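PDB 5T79: aldo-keto Reductase, OXIDOREDUCTASE, which reduces 3-hydroxybutanal to 1,3-butanediol as an NADPH-dependent aldo-keto reductase. Local coordinates for the NADPH dihydro-nicotinamide-adenine-dinucleotide phosphate site. Sequence-based numbering; all coordinates share one arbitrary frame.

The NADPH dihydro-nicotinamide-adenine-dinucleotide phosphate site. Residues 31-33, 61, 66, 138, 168-169, 193, 221-224, 226-227, 230, 232, 278, 295-299, 303. With NDP (NADPH dihydro-nicotinamide-adenine-dinucleotide phosphate), chain B.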
loop_
_atom_site.group_PDB
_atom_site.type_symbol
_atom_site.label_atom_id
_atom_site.label_comp_id
_atom_site.label_asym_id
_atom_site.label_seq_id
_atom_site.Cartn_x
_atom_site.Cartn_y
_atom_site.Cartn_z
ATOM N N GLY A 31 -3.189 -3.076 -3.772
ATOM C CA GLY A 31 -3.787 -3.345 -2.470
ATOM C C GLY A 31 -5.043 -4.182 -2.585
ATOM O O GLY A 31 -5.765 -4.087 -3.584
ATOM N N LEU A 32 -5.318 -5.019 -1.564
ATOM C CA LEU A 32 -6.469 -5.937 -1.582
ATOM C C LEU A 32 -7.568 -5.504 -0.579
ATOM O O LEU A 32 -8.442 -6.309 -0.223
ATOM C CB LEU A 32 -5.969 -7.388 -1.320
ATOM C CG LEU A 32 -5.355 -8.117 -2.568
ATOM C CD1 LEU A 32 -3.977 -7.561 -2.935
ATOM C CD2 LEU A 32 -5.226 -9.618 -2.330
ATOM N N TRP A 33 -7.562 -4.212 -0.188
ATOM C CA TRP A 33 -8.535 -3.618 0.759
ATOM C C TRP A 33 -9.946 -3.806 0.264
ATOM O O TRP A 33 -10.787 -4.245 1.037
ATOM C CB TRP A 33 -8.236 -2.134 0.999
ATOM C CG TRP A 33 -9.114 -1.428 2.001
ATOM C CD1 TRP A 33 -9.608 -1.929 3.168
ATOM C CD2 TRP A 33 -9.475 -0.038 1.977
ATOM N NE1 TRP A 33 -10.317 -0.956 3.837
ATOM C CE2 TRP A 33 -10.256 0.213 3.125
ATOM C CE3 TRP A 33 -9.264 1.006 1.061
ATOM C CZ2 TRP A 33 -10.829 1.467 3.386
ATOM C CZ3 TRP A 33 -9.807 2.259 1.332
ATOM C CH2 TRP A 33 -10.590 2.475 2.474
ATOM N N ASP A 61 -0.553 -6.105 -1.339
ATOM C CA ASP A 61 -0.650 -5.695 0.053
ATOM C C ASP A 61 -1.994 -6.124 0.650
ATOM O O ASP A 61 -3.051 -5.803 0.108
ATOM C CB ASP A 61 -0.465 -4.170 0.129
ATOM C CG ASP A 61 -0.640 -3.581 1.514
ATOM O OD1 ASP A 61 0.359 -3.551 2.279
ATOM O OD2 ASP A 61 -1.755 -3.120 1.820
ATOM N N TYR A 66 -9.082 -7.410 5.903
ATOM C CA TYR A 66 -9.576 -7.078 4.560
ATOM C C TYR A 66 -10.624 -8.093 4.092
ATOM O O TYR A 66 -10.498 -9.288 4.355
ATOM C CB TYR A 66 -8.416 -7.071 3.554
ATOM C CG TYR A 66 -7.510 -5.856 3.575
ATOM C CD1 TYR A 66 -7.725 -4.808 4.470
ATOM C CD2 TYR A 66 -6.462 -5.737 2.675
ATOM C CE1 TYR A 66 -6.893 -3.687 4.485
ATOM C CE2 TYR A 66 -5.634 -4.618 2.673
ATOM C CZ TYR A 66 -5.849 -3.598 3.578
ATOM O OH TYR A 66 -4.985 -2.529 3.584
ATOM N N HIS A 138 -0.324 -2.188 11.972
ATOM C CA HIS A 138 -1.272 -1.455 11.121
ATOM C C HIS A 138 -1.543 0.007 11.543
ATOM O O HIS A 138 -1.889 0.839 10.687
ATOM C CB HIS A 138 -2.596 -2.242 11.060
ATOM C CG HIS A 138 -3.415 -2.069 9.814
ATOM N ND1 HIS A 138 -4.374 -3.003 9.462
ATOM C CD2 HIS A 138 -3.419 -1.074 8.896
ATOM C CE1 HIS A 138 -4.959 -2.523 8.371
ATOM N NE2 HIS A 138 -4.394 -1.383 7.973
ATOM N N SER A 168 2.601 1.393 9.835
ATOM C CA SER A 168 1.627 2.114 9.019
ATOM C C SER A 168 0.883 3.112 9.880
ATOM O O SER A 168 0.640 2.839 11.071
ATOM C CB SER A 168 0.645 1.121 8.381
ATOM O OG SER A 168 -0.299 1.783 7.548
ATOM N N ASN A 169 0.534 4.285 9.298
ATOM C CA ASN A 169 -0.222 5.344 9.986
ATOM C C ASN A 169 0.477 5.908 11.229
ATOM O O ASN A 169 -0.182 6.505 12.084
ATOM C CB ASN A 169 -1.623 4.831 10.379
ATOM C CG ASN A 169 -2.424 4.386 9.185
ATOM O OD1 ASN A 169 -2.622 5.144 8.236
ATOM N ND2 ASN A 169 -2.839 3.136 9.168
ATOM N N GLN A 193 3.947 2.832 5.765
ATOM C CA GLN A 193 2.802 2.961 4.895
ATOM C C GLN A 193 1.883 4.066 5.428
ATOM O O GLN A 193 1.011 3.802 6.264
ATOM C CB GLN A 193 2.052 1.633 4.758
ATOM C CG GLN A 193 0.849 1.728 3.806
ATOM C CD GLN A 193 0.217 0.397 3.518
ATOM O OE1 GLN A 193 -0.994 0.263 3.620
ATOM N NE2 GLN A 193 0.992 -0.624 3.150
ATOM N N PHE A 221 -0.675 4.995 0.590
ATOM C CA PHE A 221 -1.964 4.346 0.446
ATOM C C PHE A 221 -3.019 5.432 0.228
ATOM O O PHE A 221 -2.793 6.605 0.553
ATOM C CB PHE A 221 -2.261 3.390 1.584
ATOM C CG PHE A 221 -2.830 3.944 2.840
ATOM C CD1 PHE A 221 -4.196 4.172 2.961
ATOM C CD2 PHE A 221 -2.029 4.124 3.958
ATOM C CE1 PHE A 221 -4.732 4.669 4.144
ATOM C CE2 PHE A 221 -2.577 4.574 5.163
ATOM C CZ PHE A 221 -3.922 4.842 5.250
ATOM N N SER A 222 -4.161 5.044 -0.346
ATOM C CA SER A 222 -5.245 5.953 -0.763
ATOM C C SER A 222 -4.656 7.095 -1.635
ATOM O O SER A 222 -4.929 8.278 -1.387
ATOM C CB SER A 222 -6.019 6.497 0.439
ATOM O OG SER A 222 -7.274 6.984 -0.005
ATOM N N PRO A 223 -3.819 6.771 -2.659
ATOM C CA PRO A 223 -3.221 7.850 -3.482
ATOM C C PRO A 223 -4.218 8.553 -4.401
ATOM O O PRO A 223 -3.893 9.594 -4.979
ATOM C CB PRO A 223 -2.175 7.105 -4.298
ATOM C CG PRO A 223 -2.794 5.734 -4.513
ATOM C CD PRO A 223 -3.378 5.440 -3.148
ATOM N N LEU A 224 -5.437 7.978 -4.539
ATOM C CA LEU A 224 -6.510 8.579 -5.331
ATOM C C LEU A 224 -7.609 9.072 -4.390
ATOM O O LEU A 224 -8.732 9.329 -4.831
ATOM C CB LEU A 224 -7.071 7.594 -6.390
ATOM C CG LEU A 224 -6.067 7.097 -7.447
ATOM C CD1 LEU A 224 -6.730 6.141 -8.433
ATOM C CD2 LEU A 224 -5.442 8.255 -8.211
ATOM N N GLY A 226 -9.328 7.547 -2.158
ATOM C CA GLY A 226 -10.408 6.562 -2.200
ATOM C C GLY A 226 -11.250 6.588 -3.463
ATOM O O GLY A 226 -12.399 6.142 -3.452
ATOM N N GLY A 227 -10.688 7.120 -4.544
ATOM C CA GLY A 227 -11.386 7.225 -5.816
ATOM C C GLY A 227 -11.880 8.621 -6.155
ATOM O O GLY A 227 -12.399 8.822 -7.254
ATOM N N THR A 230 -10.313 10.756 -9.538
ATOM C CA THR A 230 -10.571 9.970 -10.752
ATOM C C THR A 230 -11.697 10.629 -11.552
ATOM O O THR A 230 -12.107 11.756 -11.235
ATOM C CB THR A 230 -10.948 8.493 -10.416
ATOM O OG1 THR A 230 -12.267 8.449 -9.867
ATOM C CG2 THR A 230 -9.962 7.803 -9.475
ATOM N N ARG A 232 -14.728 9.153 -11.665
ATOM C CA ARG A 232 -15.918 8.713 -10.923
ATOM C C ARG A 232 -16.989 9.804 -10.720
ATOM O O ARG A 232 -18.137 9.578 -11.105
ATOM C CB ARG A 232 -15.534 8.108 -9.559
ATOM C CG ARG A 232 -16.666 7.302 -8.911
ATOM C CD ARG A 232 -16.390 6.964 -7.463
ATOM N NE ARG A 232 -15.508 5.806 -7.321
ATOM C CZ ARG A 232 -14.749 5.566 -6.255
ATOM N NH1 ARG A 232 -14.741 6.410 -5.230
ATOM N NH2 ARG A 232 -13.983 4.484 -6.211
ATOM N N SER A 278 -6.568 10.359 -12.689
ATOM C CA SER A 278 -6.016 9.279 -11.863
ATOM C C SER A 278 -4.514 9.129 -12.101
ATOM O O SER A 278 -3.734 9.003 -11.150
ATOM C CB SER A 278 -6.734 7.963 -12.169
ATOM O OG SER A 278 -6.525 7.562 -13.515
ATOM N N LEU A 295 0.361 2.734 -3.753
ATOM C CA LEU A 295 -0.446 1.534 -3.550
ATOM C C LEU A 295 -1.860 1.793 -4.022
ATOM O O LEU A 295 -2.607 2.499 -3.362
ATOM C CB LEU A 295 -0.379 1.152 -2.047
ATOM C CG LEU A 295 -1.077 -0.106 -1.570
ATOM C CD1 LEU A 295 -0.587 -1.355 -2.314
ATOM C CD2 LEU A 295 -0.867 -0.282 -0.062
ATOM N N ILE A 296 -2.223 1.226 -5.172
ATOM C CA ILE A 296 -3.549 1.460 -5.745
ATOM C C ILE A 296 -4.571 0.396 -5.306
ATOM O O ILE A 296 -4.222 -0.699 -4.877
ATOM C CB ILE A 296 -3.459 1.537 -7.316
ATOM C CG1 ILE A 296 -3.079 0.181 -7.951
ATOM C CG2 ILE A 296 -2.492 2.653 -7.777
ATOM C CD1 ILE A 296 -3.521 -0.030 -9.448
ATOM N N GLY A 297 -5.840 0.766 -5.409
ATOM C CA GLY A 297 -6.963 -0.148 -5.270
ATOM C C GLY A 297 -7.510 -0.315 -6.680
ATOM O O GLY A 297 -7.297 0.560 -7.536
ATOM N N ALA A 298 -8.216 -1.418 -6.963
ATOM C CA ALA A 298 -8.803 -1.614 -8.299
ATOM C C ALA A 298 -9.982 -2.570 -8.249
ATOM O O ALA A 298 -9.951 -3.543 -7.498
ATOM C CB ALA A 298 -7.755 -2.139 -9.282
ATOM N N SER A 299 -11.020 -2.286 -9.044
ATOM C CA SER A 299 -12.174 -3.169 -9.168
ATOM C C SER A 299 -12.166 -3.822 -10.554
ATOM O O SER A 299 -12.859 -4.816 -10.768
ATOM C CB SER A 299 -13.476 -2.411 -8.928
ATOM O OG SER A 299 -13.685 -1.458 -9.955
ATOM N N GLN A 303 -8.225 -0.306 -14.669
ATOM C CA GLN A 303 -7.704 0.645 -13.673
ATOM C C GLN A 303 -6.231 0.375 -13.365
ATOM O O GLN A 303 -5.470 1.310 -13.110
ATOM C CB GLN A 303 -8.547 0.601 -12.391
ATOM C CG GLN A 303 -9.979 1.119 -12.653
ATOM C CD GLN A 303 -10.943 0.834 -11.537
ATOM O OE1 GLN A 303 -10.760 -0.082 -10.743
ATOM N NE2 GLN A 303 -12.049 1.563 -11.505
HETATM P PA NDP B . -7.122 4.271 -4.360
HETATM O O1A NDP B . -6.115 3.957 -5.426
HETATM O O2A NDP B . -7.144 5.497 -3.565
HETATM O O5B NDP B . -8.626 4.141 -4.919
HETATM C C5B NDP B . -8.976 2.822 -5.383
HETATM C C4B NDP B . -10.395 2.779 -5.877
HETATM O O4B NDP B . -10.636 3.905 -6.751
HETATM C C3B NDP B . -10.721 1.524 -6.685
HETATM O O3B NDP B . -11.279 0.520 -5.840
HETATM C C2B NDP B . -11.690 2.028 -7.746
HETATM O O2B NDP B . -13.052 2.010 -7.263
HETATM C C1B NDP B . -11.251 3.479 -7.951
HETATM N N9A NDP B . -10.307 3.683 -9.046
HETATM C C8A NDP B . -8.981 3.344 -9.087
HETATM N N7A NDP B . -8.381 3.662 -10.210
HETATM C C5A NDP B . -9.388 4.245 -10.965
HETATM C C6A NDP B . -9.420 4.739 -12.285
HETATM N N6A NDP B . -8.339 4.856 -13.064
HETATM N N1A NDP B . -10.610 5.170 -12.763
HETATM C C2A NDP B . -11.675 5.157 -11.953
HETATM N N3A NDP B . -11.759 4.738 -10.687
HETATM C C4A NDP B . -10.578 4.271 -10.256
HETATM O O3 NDP B . -6.796 3.052 -3.397
HETATM P PN NDP B . -7.475 2.765 -1.978
HETATM O O1N NDP B . -8.452 1.721 -2.376
HETATM O O2N NDP B . -7.953 4.022 -1.267
HETATM O O5D NDP B . -6.367 2.199 -0.933
HETATM C C5D NDP B . -5.098 1.776 -1.504
HETATM C C4D NDP B . -4.564 0.557 -0.789
HETATM O O4D NDP B . -3.940 0.974 0.441
HETATM C C3D NDP B . -5.577 -0.497 -0.381
HETATM O O3D NDP B . -5.888 -1.344 -1.477
HETATM C C2D NDP B . -4.895 -1.172 0.817
HETATM O O2D NDP B . -4.036 -2.281 0.554
HETATM C C1D NDP B . -4.122 -0.007 1.442
HETATM N N1N NDP B . -4.843 0.655 2.548
HETATM C C2N NDP B . -4.204 0.667 3.788
HETATM C C3N NDP B . -4.746 1.239 4.877
HETATM C C7N NDP B . -3.883 1.465 6.088
HETATM O O7N NDP B . -4.462 1.938 7.078
HETATM N N7N NDP B . -2.591 1.131 6.107
HETATM C C4N NDP B . -6.185 1.683 4.846
HETATM C C5N NDP B . -6.680 1.874 3.453
HETATM C C6N NDP B . -6.066 1.370 2.401
HETATM P P2B NDP B . -14.388 1.479 -8.020
HETATM O O1X NDP B . -15.091 0.333 -7.393
HETATM O O2X NDP B . -15.222 2.753 -8.047
HETATM O O3X NDP B . -13.932 1.208 -9.449
HETATM O O HOH W 1 -5.826 3.525 -11.577
#
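NADPH, modelled at partial occupancy, is largely buried in the cleft. Phe221 stacks nearly parallel under the nicotinamide, its CE1 3.4 Å from NDP C4N, the carbon that carries the hydride. With CG tucked between the backbone N and carbonyl carbon (chi1 84°), the ring is set flat against the nicotinamide. Trp33 turns one indole face to the C5N-C6N edge of the dihydropyridine, the planes about 60° apart. The carboxamide is held at both ends: Asn169 ND2 gives an in-plane, nearly straight bond to NDP O7N (2.9 Å), while N7N donates to Ser168 OG and, from above the carbonyl plane, to Gln193 OE1. Together with the Phe221 stack, these bonds fix the ring's rotation and would leave the opposite face of C4N for the substrate. The extended Gln193 side chain also reaches Asp61 OD1 through NE2 (3.1 Å), steadying the carboxylate of this catalytic-tetrad member, whose OD2 takes the ribose 2'-hydroxyl NDP O2D on its anti lone pair (2.7 Å). The OH of Tyr66, the catalytic tyrosine, is 3.2 Å from NDP O2D, and the catalytic His138 meets the carboxamide edge-on. Backbone N-H groups of Leu224 and Gly297 bind the adenosine-side phosphate. At the far end Gln303 lays CG and CD over the adenine, opposite Thr230 CG2, while its NE2 meets NDP O3X of the 2'-phosphate in plane (2.8 Å), joined there by Ser299 OG. The poorly ordered Arg232 adds a salt bridge from NH2 to O2X; these phosphate contacts suit NADPH over NADH. The site occupies the C-terminal mouth of the family's TIM barrel, lined by strands 28-31, 59-61, 134-137, 164-168, 191-193, 217-220 and 293-296 and the loops that follow.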